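PDB 6HVG: alternansucrase from Leuconostoc mesenteroides, which belongs to glycoside hydrolase family 70, a family built round a TIM barrel, and also carries choline-binding-type repeats. Local coordinates for residues Y642-S647 with G1031-S1036; S647-N652 with A1022-S1027; Q672-L677 with K741-Y746; A1018-T1023 with S1036-D1041; D1041-Y1046 with G1078-E1083. All blocks are in the same frame, centred on the assembly; numbering follows the deposited sequence.

All five contacts lie within the family 70 region, and most concern loops leading into the TIM barrel. Interactions 3 and 5 are buried at the parallel barrel sheet, where interaction 5 pairs two strands by backbone hydrogen bonds, while interaction 3 relies on packing and a water. Interaction 1 is also buried, but joins two irregular loops by van der Waals contact. Interaction 2 is partly buried and interaction 4 lies at the surface; both set the long loop before helix 1038-1041 against the start of a short helix, and they share Ala1022 and Thr1023. Asp648 of interaction 2 ties them further, bonding to Asn1037 of interaction 4 and His1035 of interaction 1.

Interaction 1. Residues Y642-S647 with G1031-S1036; sequences YGTDKS and GSVFHS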
# COMPACT_ATOMS: atom_id res chain seq x y z
N TYR A 642 -4.10 4.35 -38.44
CA TYR A 642 -5.54 4.04 -38.63
C TYR A 642 -6.42 5.26 -38.90
O TYR A 642 -7.62 5.12 -39.02
CB TYR A 642 -6.08 3.30 -37.40
CG TYR A 642 -5.23 2.13 -36.94
CD1 TYR A 642 -4.91 1.10 -37.81
CD2 TYR A 642 -4.75 2.05 -35.63
CE1 TYR A 642 -4.15 0.02 -37.40
CE2 TYR A 642 -3.98 0.97 -35.21
CZ TYR A 642 -3.69 -0.04 -36.09
OH TYR A 642 -2.91 -1.09 -35.67
N GLY A 643 -5.83 6.45 -38.99
CA GLY A 643 -6.61 7.68 -39.22
C GLY A 643 -7.75 7.87 -38.22
O GLY A 643 -8.86 8.22 -38.60
N THR A 644 -7.46 7.68 -36.94
CA THR A 644 -8.45 7.80 -35.88
C THR A 644 -9.02 9.20 -35.74
O THR A 644 -10.15 9.38 -35.27
CB THR A 644 -7.89 7.38 -34.51
OG1 THR A 644 -6.68 8.09 -34.23
CG2 THR A 644 -7.62 5.87 -34.50
N ASP A 645 -8.25 10.21 -36.16
CA ASP A 645 -8.75 11.59 -36.12
C ASP A 645 -9.58 11.98 -37.36
O ASP A 645 -10.05 13.12 -37.42
CB ASP A 645 -7.62 12.59 -35.86
CG ASP A 645 -6.47 12.49 -36.84
OD1 ASP A 645 -6.38 11.48 -37.60
OD2 ASP A 645 -5.63 13.42 -36.83
N LYS A 646 -9.79 11.05 -38.29
CA LYS A 646 -10.49 11.36 -39.54
C LYS A 646 -12.01 11.23 -39.42
O LYS A 646 -12.75 12.02 -39.99
CB LYS A 646 -10.02 10.46 -40.70
CG LYS A 646 -8.54 10.49 -41.05
CD LYS A 646 -8.07 11.76 -41.74
CE LYS A 646 -7.82 12.93 -40.76
NZ LYS A 646 -6.64 13.80 -41.06
N SER A 647 -12.46 10.20 -38.70
CA SER A 647 -13.89 9.93 -38.54
C SER A 647 -14.17 9.21 -37.23
O SER A 647 -13.27 8.65 -36.62
CB SER A 647 -14.39 9.05 -39.70
OG SER A 647 -13.94 7.71 -39.57
N GLY A 1031 -10.14 18.31 -34.09
CA GLY A 1031 -8.80 17.70 -33.93
C GLY A 1031 -8.85 16.44 -33.06
O GLY A 1031 -7.92 15.61 -33.08
N SER A 1032 -9.93 16.32 -32.28
CA SER A 1032 -10.15 15.26 -31.33
C SER A 1032 -10.41 13.91 -32.02
O SER A 1032 -10.85 13.86 -33.16
CB SER A 1032 -11.30 15.66 -30.40
OG SER A 1032 -11.60 14.64 -29.46
N VAL A 1033 -10.11 12.83 -31.30
CA VAL A 1033 -10.33 11.48 -31.76
C VAL A 1033 -11.73 11.01 -31.37
O VAL A 1033 -12.60 10.89 -32.23
CB VAL A 1033 -9.25 10.52 -31.20
CG1 VAL A 1033 -9.57 9.06 -31.50
CG2 VAL A 1033 -7.90 10.88 -31.78
N PHE A 1034 -11.95 10.73 -30.09
CA PHE A 1034 -13.25 10.26 -29.65
C PHE A 1034 -14.22 11.42 -29.46
O PHE A 1034 -13.82 12.55 -29.15
CB PHE A 1034 -13.12 9.42 -28.38
CG PHE A 1034 -12.48 8.09 -28.63
CD1 PHE A 1034 -13.15 7.11 -29.35
CD2 PHE A 1034 -11.20 7.82 -28.18
CE1 PHE A 1034 -12.55 5.88 -29.59
CE2 PHE A 1034 -10.59 6.61 -28.41
CZ PHE A 1034 -11.26 5.63 -29.11
N HIS A 1035 -15.50 11.12 -29.68
CA HIS A 1035 -16.57 12.10 -29.48
C HIS A 1035 -17.72 11.41 -28.78
O HIS A 1035 -18.16 10.36 -29.24
CB HIS A 1035 -17.03 12.71 -30.80
CG HIS A 1035 -15.96 13.49 -31.51
ND1 HIS A 1035 -15.18 12.93 -32.49
CD2 HIS A 1035 -15.51 14.75 -31.33
CE1 HIS A 1035 -14.30 13.82 -32.91
NE2 HIS A 1035 -14.47 14.93 -32.20
N SER A 1036 -18.22 12.01 -27.69
CA SER A 1036 -19.32 11.42 -26.96
C SER A 1036 -20.58 11.71 -27.76
O SER A 1036 -20.97 12.87 -27.91
CB SER A 1036 -19.45 12.00 -25.55
OG SER A 1036 -20.33 11.20 -24.76
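Asp645 and Val1033 come together with their CA atoms 4.6 Å apart, where two irregular backbones pass each other. This is a loop-to-loop contact in the TIM-barrel domain: residues 642-647 link helix 629-642 to helix 648-652, and residues 1031-1036 belong to the long loop that leads to helix 1038-1041. Gly643 leaves the helix with positive phi, and a type I beta turn follows, closed by the bond from Lys646 N to Gly643 O. Thr644 and Asp645 are the two central residues of that turn, and they are the ones that face the other loop.

The side-chain packing rests on Thr644 and Val1033, which cross obliquely. Val1033 turns CG1 anti to its backbone N (chi1 171°), and this methyl meets Thr644 twice, with CG1 3.8 Å from Thr644 CB and 3.8 Å from Thr644 O. Its other methyl, CG2, lies 3.9 Å from Thr644 OG1. The same CG1 also sits over one face of the neighbouring Phe1034 ring, offset toward the rim, so one branch of the valine is packed between the turn and that ring. Lys639 of helix 629-642 touches Thr644, Asp645 and Val1033 alike.

Val1033 N and Ser1032 OG both reach Gly673 O, although the one proton of the serine also has Phe1034 O nearby. The two segments themselves meet by van der Waals packing. At its outer rim, Asp645 presents its methylene instead of its carboxylate, with CB 4.1 Å from Gly1031 O.

Interaction 2. Residues S647-N652 with A1022-S1027; sequences SDANAN and ATESSS
Ala649 lies between Ala1022 and the carboxylate of Glu1024, on the first turn of helix 648-652, whose N-cap is Ser647. The loop 1022-1027 wraps the start of this short helix beside the TIM barrel. The methyl of Ala1022 comes up against the helix backbone, with CB 3.7 Å from Ala649 CA, and the two methyls are 4.2 Å apart. Glu1024 starts off away from the helix, but its chain bends at chi2 (-85°) and brings the carboxylate back: OE1 lies 3.5 Å from Ala649 CB, with CD and OE2 also close to that methyl. Asn650 and Glu1024 cross at about a right angle, their amide and carboxylate planes 75° apart, and the nearest approach is between two oxygens, Asn650 OD1 and Glu1024 OE1, at 4.2 Å.

Asp648 makes its polar contacts beyond this loop, accepting from Asn1037 ND2 at OD2 and from His1035 ND1 at OD1. Asn650 ND2 bonds to Gly643 O, in the turn that precedes the helix.

Ser647 touches the loop through carbon, its CB facing the carbonyl oxygens of Thr1023, Glu1024 and Ser1025, the nearest being Glu1024 O at 3.5 Å. Its hydroxyl does a different job: OG sits between the backbone N and the carbonyl carbon (chi1 74°) and accepts from Asn650 N at 3.0 Å, with an N-H...O angle of 164°.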
# COMPACT_ATOMS: atom_id res chain seq x y z
N SER A 647 -12.46 10.20 -38.70
CA SER A 647 -13.89 9.93 -38.54
C SER A 647 -14.17 9.21 -37.23
O SER A 647 -13.27 8.65 -36.62
CB SER A 647 -14.39 9.05 -39.70
OG SER A 647 -13.94 7.71 -39.57
N ASP A 648 -15.43 9.19 -36.82
CA ASP A 648 -15.87 8.39 -35.69
C ASP A 648 -15.76 6.88 -35.95
O ASP A 648 -15.52 6.11 -35.02
CB ASP A 648 -17.32 8.73 -35.31
CG ASP A 648 -17.43 10.07 -34.61
OD1 ASP A 648 -16.38 10.65 -34.22
OD2 ASP A 648 -18.58 10.53 -34.44
N ALA A 649 -15.94 6.46 -37.20
CA ALA A 649 -15.83 5.05 -37.56
C ALA A 649 -14.39 4.53 -37.41
O ALA A 649 -14.18 3.40 -36.95
CB ALA A 649 -16.32 4.82 -38.99
N ASN A 650 -13.42 5.34 -37.81
CA ASN A 650 -12.01 5.01 -37.62
C ASN A 650 -11.62 4.97 -36.14
O ASN A 650 -10.97 4.03 -35.68
CB ASN A 650 -11.10 6.03 -38.34
CG ASN A 650 -11.14 5.91 -39.84
OD1 ASN A 650 -11.93 5.14 -40.41
ND2 ASN A 650 -10.28 6.66 -40.50
N ALA A 651 -12.00 6.02 -35.43
CA ALA A 651 -11.77 6.14 -33.99
C ALA A 651 -12.39 4.97 -33.25
O ALA A 651 -11.70 4.31 -32.48
CB ALA A 651 -12.35 7.46 -33.47
N ASN A 652 -13.66 4.70 -33.51
CA ASN A 652 -14.39 3.67 -32.78
C ASN A 652 -14.06 2.24 -33.19
O ASN A 652 -14.43 1.32 -32.48
CB ASN A 652 -15.89 3.91 -32.86
CG ASN A 652 -16.30 5.25 -32.24
OD1 ASN A 652 -15.45 6.09 -31.90
ND2 ASN A 652 -17.61 5.44 -32.07
N ALA A 1022 -21.37 4.19 -36.45
CA ALA A 1022 -20.47 5.32 -36.53
C ALA A 1022 -20.27 5.75 -37.97
O ALA A 1022 -20.10 4.91 -38.86
CB ALA A 1022 -19.14 4.96 -35.90
N THR A 1023 -20.24 7.06 -38.20
CA THR A 1023 -20.22 7.63 -39.54
C THR A 1023 -18.81 7.86 -40.09
O THR A 1023 -17.92 8.35 -39.38
CB THR A 1023 -20.97 8.99 -39.56
OG1 THR A 1023 -20.40 9.87 -38.58
CG2 THR A 1023 -22.44 8.77 -39.25
N GLU A 1024 -18.64 7.55 -41.37
CA GLU A 1024 -17.34 7.62 -42.04
C GLU A 1024 -16.94 9.04 -42.42
O GLU A 1024 -15.82 9.28 -42.86
CB GLU A 1024 -17.37 6.74 -43.29
CG GLU A 1024 -17.85 5.30 -43.06
CD GLU A 1024 -16.74 4.35 -42.60
OE1 GLU A 1024 -15.57 4.77 -42.43
OE2 GLU A 1024 -17.03 3.15 -42.43
N SER A 1025 -17.87 9.98 -42.28
CA SER A 1025 -17.64 11.36 -42.67
C SER A 1025 -16.81 12.07 -41.63
O SER A 1025 -16.84 11.72 -40.45
CB SER A 1025 -18.98 12.10 -42.81
OG SER A 1025 -19.62 12.21 -41.54
N SER A 1026 -16.10 13.10 -42.07
CA SER A 1026 -15.35 13.97 -41.15
C SER A 1026 -16.30 14.98 -40.52
O SER A 1026 -16.34 16.15 -40.91
CB SER A 1026 -14.22 14.70 -41.87
OG SER A 1026 -13.74 15.79 -41.08
N SER A 1027 -17.05 14.52 -39.52
CA SER A 1027 -18.02 15.37 -38.82
C SER A 1027 -17.40 16.60 -38.12
O SER A 1027 -17.98 17.70 -38.13
CB SER A 1027 -18.76 14.53 -37.78
OG SER A 1027 -19.57 15.35 -36.97

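Interaction 3. Residues Q672-L677 with K741-Y746; sequences QGNAQL and KVIPNY
Leu677 and Asn674 pack against Pro744 where two chain segments run into neighbouring strands of the TIM barrel, 678-679 and 745-747. The apolar part centres on the proline. Leu677 sets CD2 3.8 Å from Pro744 CB, while Leu677 CB meets the ring of Tyr746 at CD1. Phe1034 touches Leu677 as well, which ties this packing to the loop 1031-1036. At the edge of the Tyr746 ring, in its plane, packs the carbonyl oxygen Leu677 O, 3.6 Å from CE1.

Amide-to-ring packing comes next. Asn674 and Pro744 reach toward each other tip to tip: Pro744 CG stands 3.4 Å from Asn674 CG, with OD1 and ND2 only slightly farther from it, so the proline carbon contacts the whole amide group and not one arm of it.

The hydrogen bonds form the third group. Asn674 ND2 donates to Asn670 OD1 in helix 665-671, the helix that Gly673 ends as the C-prime residue of a Schellman motif. Asn674 OD1 is 2.8 Å from water 1, which also lies 2.7 Å from Pro744 O and donates toward both; with more acceptors around it than protons, its two bonds may not be made at once. Asn745 OD1 bonds to Thr820 OG1, while its ND2 donates to Asp819 O and, at 3.2 Å, to Ile743 O. The Tyr746 phenol OH bonds to Leu658 O.

The segments thus meet by packing, with polar groups laid against carbon, and their hydrogen bonds go largely to a water and to other residues, consistent with a buried junction.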
# COMPACT_ATOMS: atom_id res chain seq x y z
N GLN A 672 -6.17 17.41 -24.71
CA GLN A 672 -5.28 16.75 -25.64
C GLN A 672 -5.99 15.92 -26.72
O GLN A 672 -5.35 15.18 -27.46
CB GLN A 672 -4.27 15.90 -24.87
CG GLN A 672 -3.42 16.69 -23.88
CD GLN A 672 -2.65 17.84 -24.51
OE1 GLN A 672 -1.93 17.66 -25.49
NE2 GLN A 672 -2.78 19.02 -23.93
N GLY A 673 -7.31 16.06 -26.85
CA GLY A 673 -8.05 15.50 -27.99
C GLY A 673 -8.64 14.11 -27.81
O GLY A 673 -9.06 13.50 -28.78
N ASN A 674 -8.70 13.61 -26.58
CA ASN A 674 -9.29 12.32 -26.30
C ASN A 674 -8.78 11.15 -27.16
O ASN A 674 -9.56 10.41 -27.72
CB ASN A 674 -10.81 12.44 -26.41
CG ASN A 674 -11.38 13.37 -25.37
OD1 ASN A 674 -11.38 13.08 -24.17
ND2 ASN A 674 -11.90 14.49 -25.81
N ALA A 675 -7.46 11.01 -27.28
CA ALA A 675 -6.86 9.88 -28.02
C ALA A 675 -7.18 8.52 -27.41
O ALA A 675 -7.25 7.52 -28.11
CB ALA A 675 -5.35 10.07 -28.13
N GLN A 676 -7.35 8.49 -26.10
CA GLN A 676 -7.88 7.32 -25.39
C GLN A 676 -8.97 7.82 -24.45
O GLN A 676 -8.90 8.96 -23.97
CB GLN A 676 -6.80 6.63 -24.56
CG GLN A 676 -5.55 6.20 -25.33
CD GLN A 676 -4.51 7.30 -25.45
OE1 GLN A 676 -4.51 8.26 -24.67
NE2 GLN A 676 -3.68 7.22 -26.50
N LEU A 677 -9.97 6.99 -24.18
CA LEU A 677 -11.07 7.39 -23.31
C LEU A 677 -10.66 7.48 -21.85
O LEU A 677 -10.10 6.55 -21.31
CB LEU A 677 -12.24 6.42 -23.44
CG LEU A 677 -12.92 6.34 -24.80
CD1 LEU A 677 -13.97 5.25 -24.73
CD2 LEU A 677 -13.52 7.68 -25.21
N LYS A 741 -21.58 19.83 -25.47
CA LYS A 741 -20.44 18.96 -25.70
C LYS A 741 -19.90 18.51 -24.37
O LYS A 741 -19.77 19.31 -23.44
CB LYS A 741 -19.34 19.70 -26.46
CG LYS A 741 -18.43 18.78 -27.25
CD LYS A 741 -17.23 19.54 -27.78
CE LYS A 741 -16.40 18.67 -28.70
NZ LYS A 741 -15.09 19.31 -29.01
N VAL A 742 -19.57 17.24 -24.27
CA VAL A 742 -19.17 16.66 -23.01
C VAL A 742 -17.97 15.73 -23.24
O VAL A 742 -17.67 15.35 -24.38
CB VAL A 742 -20.38 15.95 -22.36
CG1 VAL A 742 -20.56 14.57 -22.95
CG2 VAL A 742 -20.23 15.91 -20.86
N ILE A 743 -17.26 15.39 -22.17
CA ILE A 743 -16.00 14.64 -22.32
C ILE A 743 -16.27 13.16 -22.52
O ILE A 743 -16.88 12.52 -21.65
CB ILE A 743 -15.08 14.83 -21.11
CG1 ILE A 743 -14.72 16.32 -20.97
CG2 ILE A 743 -13.83 13.96 -21.27
CD1 ILE A 743 -13.73 16.63 -19.87
N PRO A 744 -15.79 12.59 -23.64
CA PRO A 744 -16.06 11.17 -23.87
C PRO A 744 -15.37 10.31 -22.84
O PRO A 744 -14.24 10.62 -22.45
CB PRO A 744 -15.50 10.92 -25.26
CG PRO A 744 -14.52 12.00 -25.48
CD PRO A 744 -14.98 13.19 -24.70
N ASN A 745 -16.04 9.23 -22.43
CA ASN A 745 -15.57 8.44 -21.30
C ASN A 745 -16.10 7.01 -21.23
O ASN A 745 -17.14 6.71 -21.78
CB ASN A 745 -15.99 9.14 -20.01
CG ASN A 745 -17.48 9.06 -19.76
OD1 ASN A 745 -17.97 8.21 -19.02
ND2 ASN A 745 -18.21 9.94 -20.41
N TYR A 746 -15.37 6.15 -20.52
CA TYR A 746 -15.89 4.84 -20.10
C TYR A 746 -16.18 4.85 -18.62
O TYR A 746 -15.61 5.66 -17.90
CB TYR A 746 -14.93 3.71 -20.45
CG TYR A 746 -13.72 3.54 -19.57
CD1 TYR A 746 -12.58 4.33 -19.73
CD2 TYR A 746 -13.69 2.57 -18.58
CE1 TYR A 746 -11.46 4.16 -18.92
CE2 TYR A 746 -12.58 2.38 -17.77
CZ TYR A 746 -11.46 3.18 -17.95
OH TYR A 746 -10.35 2.99 -17.14
O HOH W 1 -11.61 10.66 -22.84

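Interaction 4. Residues A1018-T1023 with S1036-D1041; sequences ARTVAT and SNAALD
Thr1020 and Ala1022 lay an extended piece of loop against Ala1038 and Ala1039, a surface contact at the first turn of the short helix 1038-1041, which precedes TIM-barrel strand 1045-1047. Small side chains carry it, and the CA atoms of Thr1020 and Ala1039 approach to 4.6 Å.

Thr1020 points toward the helix. Its OG1 is set anti to the carbonyl carbon (chi1 -56°) and meets the methyl of Ala1038 at CB, 3.4 Å away, while CG2 lies nearer Ala1039. The backbone of the same residue adds a CA-H...O contact, Ala1039 CA to Thr1020 O at 3.5 Å with 149° at the hydrogen. Ala1039 CB then fits beside the loop, 3.9 Å from Ala1022 CA and 4.1 Å from Ala1022 CB.

The helix start also has its own cap. Asn1037 is the N-cap: its OD1 accepts from Leu1040 N at 3.0 Å, almost straight, with an N-H...O angle of 169° and the donor nearly in line with the side-chain C=O. Asn1037 O accepts from Asp1041 N in the first backbone bond of the turn.

Around it, the helix start neighbours helix 648-652, and Ser1042 OG, on the way to strand 1045-1047, bonds both to Thr1020 N and to Ala1038 O. On another side, Asp1041 OD2 accepts from Asp819 N, just ahead of strand 821-825.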
# COMPACT_ATOMS: atom_id res chain seq x y z
N ALA A 1018 -31.39 -0.49 -31.35
CA ALA A 1018 -31.50 0.97 -31.16
C ALA A 1018 -30.18 1.72 -31.30
O ALA A 1018 -30.12 2.94 -31.15
CB ALA A 1018 -32.08 1.26 -29.79
N ARG A 1019 -29.11 0.98 -31.57
CA ARG A 1019 -27.75 1.50 -31.64
C ARG A 1019 -27.52 2.36 -32.88
O ARG A 1019 -28.18 2.18 -33.89
CB ARG A 1019 -26.77 0.32 -31.59
CG ARG A 1019 -26.83 -0.42 -30.26
CD ARG A 1019 -25.85 -1.57 -30.16
NE ARG A 1019 -26.21 -2.66 -31.05
CZ ARG A 1019 -25.52 -3.78 -31.21
NH1 ARG A 1019 -24.40 -4.00 -30.54
NH2 ARG A 1019 -25.97 -4.68 -32.06
N THR A 1020 -26.56 3.27 -32.78
CA THR A 1020 -26.17 4.10 -33.90
C THR A 1020 -24.82 3.63 -34.49
O THR A 1020 -23.83 3.48 -33.77
CB THR A 1020 -26.11 5.57 -33.45
OG1 THR A 1020 -27.37 5.95 -32.88
CG2 THR A 1020 -25.79 6.49 -34.61
N VAL A 1021 -24.78 3.35 -35.79
CA VAL A 1021 -23.53 3.05 -36.46
C VAL A 1021 -22.69 4.33 -36.58
O VAL A 1021 -23.21 5.43 -36.75
CB VAL A 1021 -23.78 2.40 -37.83
CG1 VAL A 1021 -22.50 2.26 -38.64
CG2 VAL A 1021 -24.42 1.03 -37.63
N ALA A 1022 -21.37 4.19 -36.45
CA ALA A 1022 -20.47 5.32 -36.53
C ALA A 1022 -20.27 5.75 -37.97
O ALA A 1022 -20.10 4.91 -38.86
CB ALA A 1022 -19.14 4.96 -35.90
N THR A 1023 -20.24 7.06 -38.20
CA THR A 1023 -20.22 7.63 -39.54
C THR A 1023 -18.81 7.86 -40.09
O THR A 1023 -17.92 8.35 -39.38
CB THR A 1023 -20.97 8.99 -39.56
OG1 THR A 1023 -20.40 9.87 -38.58
CG2 THR A 1023 -22.44 8.77 -39.25
N SER A 1036 -18.22 12.01 -27.69
CA SER A 1036 -19.32 11.42 -26.96
C SER A 1036 -20.58 11.71 -27.76
O SER A 1036 -20.97 12.87 -27.91
CB SER A 1036 -19.45 12.00 -25.55
OG SER A 1036 -20.33 11.20 -24.76
N ASN A 1037 -21.17 10.66 -28.30
CA ASN A 1037 -22.40 10.76 -29.06
C ASN A 1037 -23.09 9.41 -29.09
O ASN A 1037 -22.63 8.47 -28.47
CB ASN A 1037 -22.11 11.29 -30.46
CG ASN A 1037 -21.09 10.46 -31.22
OD1 ASN A 1037 -21.11 9.23 -31.18
ND2 ASN A 1037 -20.25 11.13 -31.97
N ALA A 1038 -24.21 9.32 -29.80
CA ALA A 1038 -25.01 8.09 -29.82
C ALA A 1038 -24.24 6.91 -30.36
O ALA A 1038 -24.45 5.78 -29.90
CB ALA A 1038 -26.27 8.30 -30.63
N ALA A 1039 -23.32 7.15 -31.29
CA ALA A 1039 -22.50 6.07 -31.85
C ALA A 1039 -21.53 5.52 -30.82
O ALA A 1039 -21.47 4.32 -30.62
CB ALA A 1039 -21.76 6.53 -33.10
N LEU A 1040 -20.78 6.38 -30.17
CA LEU A 1040 -19.84 5.94 -29.13
C LEU A 1040 -20.62 5.26 -28.01
O LEU A 1040 -20.18 4.23 -27.51
CB LEU A 1040 -19.03 7.11 -28.59
CG LEU A 1040 -17.82 6.78 -27.72
CD1 LEU A 1040 -16.86 5.87 -28.44
CD2 LEU A 1040 -17.08 8.05 -27.32
N ASP A 1041 -21.80 5.79 -27.66
CA ASP A 1041 -22.64 5.22 -26.61
C ASP A 1041 -23.15 3.82 -26.94
O ASP A 1041 -23.53 3.07 -26.05
CB ASP A 1041 -23.84 6.12 -26.32
CG ASP A 1041 -23.46 7.46 -25.70
OD1 ASP A 1041 -22.26 7.70 -25.42
OD2 ASP A 1041 -24.39 8.30 -25.53

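Interaction 5. Residues D1041-Y1046 with G1078-E1083; sequences DSNVIY and GITSFE
Val1044 O and Thr1080 OG1 each take part in two hydrogen bonds where residues 1041-1046 meet 1078-1083. Val1044 O accepts twice, from Thr1080 N at 3.0 Å and, weakly, from Ser1081 N at 3.3 Å. Thr1080 OG1 works both ways: it donates to Asn1043 OD1 at 2.6 Å, in the carbonyl plane and on a lone pair, and accepts from Val1044 N at 3.2 Å. The amide is held at its other arm too, since Asn1043 ND2 donates to Leu1040 O. Water 2 donates to both Ser1042 O and Gly1078 O, bridging the loops ahead of the strands.

Farther on, the pairing is that of neighbouring parallel strands in the TIM barrel, the ends of a beta-alpha-beta unit that runs through helix 1063-1075. Tyr1046 N donates to Ser1081 O at 3.0 Å, and Glu1083 N to Tyr1046 O at 2.7 Å. Glu1083 OE1 forms a salt bridge with Arg823 of strand 821-825.

Tyr1046 and Phe1082 lie side by side on one face of the sheet, in an offset edge-to-face pair: the tyrosine turns its edge to the phenylalanine face, planes 66° apart, with Tyr1046 CD2 3.4 Å from Phe1082 CE2. Phe1074 of the connecting helix packs against both rings.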
# COMPACT_ATOMS: atom_id res chain seq x y z
N ASP A 1041 -21.80 5.79 -27.66
CA ASP A 1041 -22.64 5.22 -26.61
C ASP A 1041 -23.15 3.82 -26.94
O ASP A 1041 -23.53 3.07 -26.05
CB ASP A 1041 -23.84 6.12 -26.32
CG ASP A 1041 -23.46 7.46 -25.70
OD1 ASP A 1041 -22.26 7.70 -25.42
OD2 ASP A 1041 -24.39 8.30 -25.53
N SER A 1042 -23.15 3.46 -28.22
CA SER A 1042 -23.59 2.14 -28.65
C SER A 1042 -22.57 1.03 -28.37
O SER A 1042 -22.86 -0.14 -28.62
CB SER A 1042 -23.93 2.15 -30.14
OG SER A 1042 -24.86 3.20 -30.42
N ASN A 1043 -21.39 1.40 -27.86
CA ASN A 1043 -20.38 0.43 -27.48
C ASN A 1043 -20.48 -0.03 -26.05
O ASN A 1043 -21.02 0.66 -25.21
CB ASN A 1043 -19.00 1.01 -27.70
CG ASN A 1043 -18.68 1.16 -29.16
OD1 ASN A 1043 -18.29 0.20 -29.81
ND2 ASN A 1043 -18.87 2.37 -29.69
N VAL A 1044 -20.00 -1.24 -25.80
CA VAL A 1044 -19.87 -1.77 -24.44
C VAL A 1044 -18.55 -2.54 -24.37
O VAL A 1044 -18.29 -3.41 -25.21
CB VAL A 1044 -21.01 -2.74 -24.10
CG1 VAL A 1044 -20.81 -3.29 -22.70
CG2 VAL A 1044 -22.35 -2.05 -24.23
N ILE A 1045 -17.74 -2.22 -23.36
CA ILE A 1045 -16.50 -2.95 -23.13
C ILE A 1045 -16.73 -4.01 -22.08
O ILE A 1045 -17.43 -3.77 -21.11
CB ILE A 1045 -15.38 -2.02 -22.62
CG1 ILE A 1045 -15.16 -0.86 -23.59
CG2 ILE A 1045 -14.09 -2.79 -22.47
CD1 ILE A 1045 -14.32 0.24 -23.02
N TYR A 1046 -16.16 -5.17 -22.28
CA TYR A 1046 -16.23 -6.22 -21.30
C TYR A 1046 -14.83 -6.44 -20.80
O TYR A 1046 -13.94 -6.81 -21.57
CB TYR A 1046 -16.78 -7.49 -21.91
CG TYR A 1046 -16.88 -8.68 -21.00
CD1 TYR A 1046 -17.78 -8.70 -19.95
CD2 TYR A 1046 -16.09 -9.80 -21.20
CE1 TYR A 1046 -17.89 -9.81 -19.12
CE2 TYR A 1046 -16.21 -10.91 -20.39
CZ TYR A 1046 -17.10 -10.90 -19.34
OH TYR A 1046 -17.20 -12.01 -18.54
N GLY A 1078 -24.08 -7.49 -26.53
CA GLY A 1078 -23.78 -6.17 -27.05
C GLY A 1078 -22.36 -5.69 -26.77
O GLY A 1078 -22.09 -4.50 -26.87
N ILE A 1079 -21.46 -6.61 -26.45
CA ILE A 1079 -20.08 -6.24 -26.26
C ILE A 1079 -19.54 -5.92 -27.63
O ILE A 1079 -19.67 -6.73 -28.53
CB ILE A 1079 -19.22 -7.37 -25.64
CG1 ILE A 1079 -19.40 -7.45 -24.13
CG2 ILE A 1079 -17.73 -7.08 -25.84
CD1 ILE A 1079 -20.81 -7.49 -23.62
N THR A 1080 -18.97 -4.73 -27.79
CA THR A 1080 -18.30 -4.36 -29.02
C THR A 1080 -16.78 -4.38 -28.88
O THR A 1080 -16.10 -4.41 -29.90
CB THR A 1080 -18.74 -2.96 -29.48
OG1 THR A 1080 -18.45 -2.00 -28.46
CG2 THR A 1080 -20.21 -2.97 -29.81
N SER A 1081 -16.25 -4.35 -27.65
CA SER A 1081 -14.82 -4.57 -27.38
C SER A 1081 -14.55 -5.44 -26.15
O SER A 1081 -15.14 -5.25 -25.10
CB SER A 1081 -14.09 -3.25 -27.22
OG SER A 1081 -12.69 -3.47 -27.27
N PHE A 1082 -13.63 -6.39 -26.29
CA PHE A 1082 -13.29 -7.34 -25.25
C PHE A 1082 -11.95 -6.95 -24.65
O PHE A 1082 -10.91 -7.02 -25.32
CB PHE A 1082 -13.20 -8.74 -25.81
CG PHE A 1082 -13.38 -9.83 -24.77
CD1 PHE A 1082 -12.36 -10.15 -23.90
CD2 PHE A 1082 -14.57 -10.54 -24.68
CE1 PHE A 1082 -12.53 -11.14 -22.96
CE2 PHE A 1082 -14.74 -11.53 -23.75
CZ PHE A 1082 -13.72 -11.84 -22.89
N GLU A 1083 -11.96 -6.52 -23.40
CA GLU A 1083 -10.72 -6.18 -22.71
C GLU A 1083 -10.18 -7.44 -22.11
O GLU A 1083 -10.74 -7.97 -21.15
CB GLU A 1083 -10.95 -5.12 -21.63
CG GLU A 1083 -9.68 -4.50 -21.09
CD GLU A 1083 -9.88 -3.79 -19.76
OE1 GLU A 1083 -10.87 -3.03 -19.63
OE2 GLU A 1083 -9.05 -4.00 -18.84
O HOH W 2 -23.74 -2.53 -27.72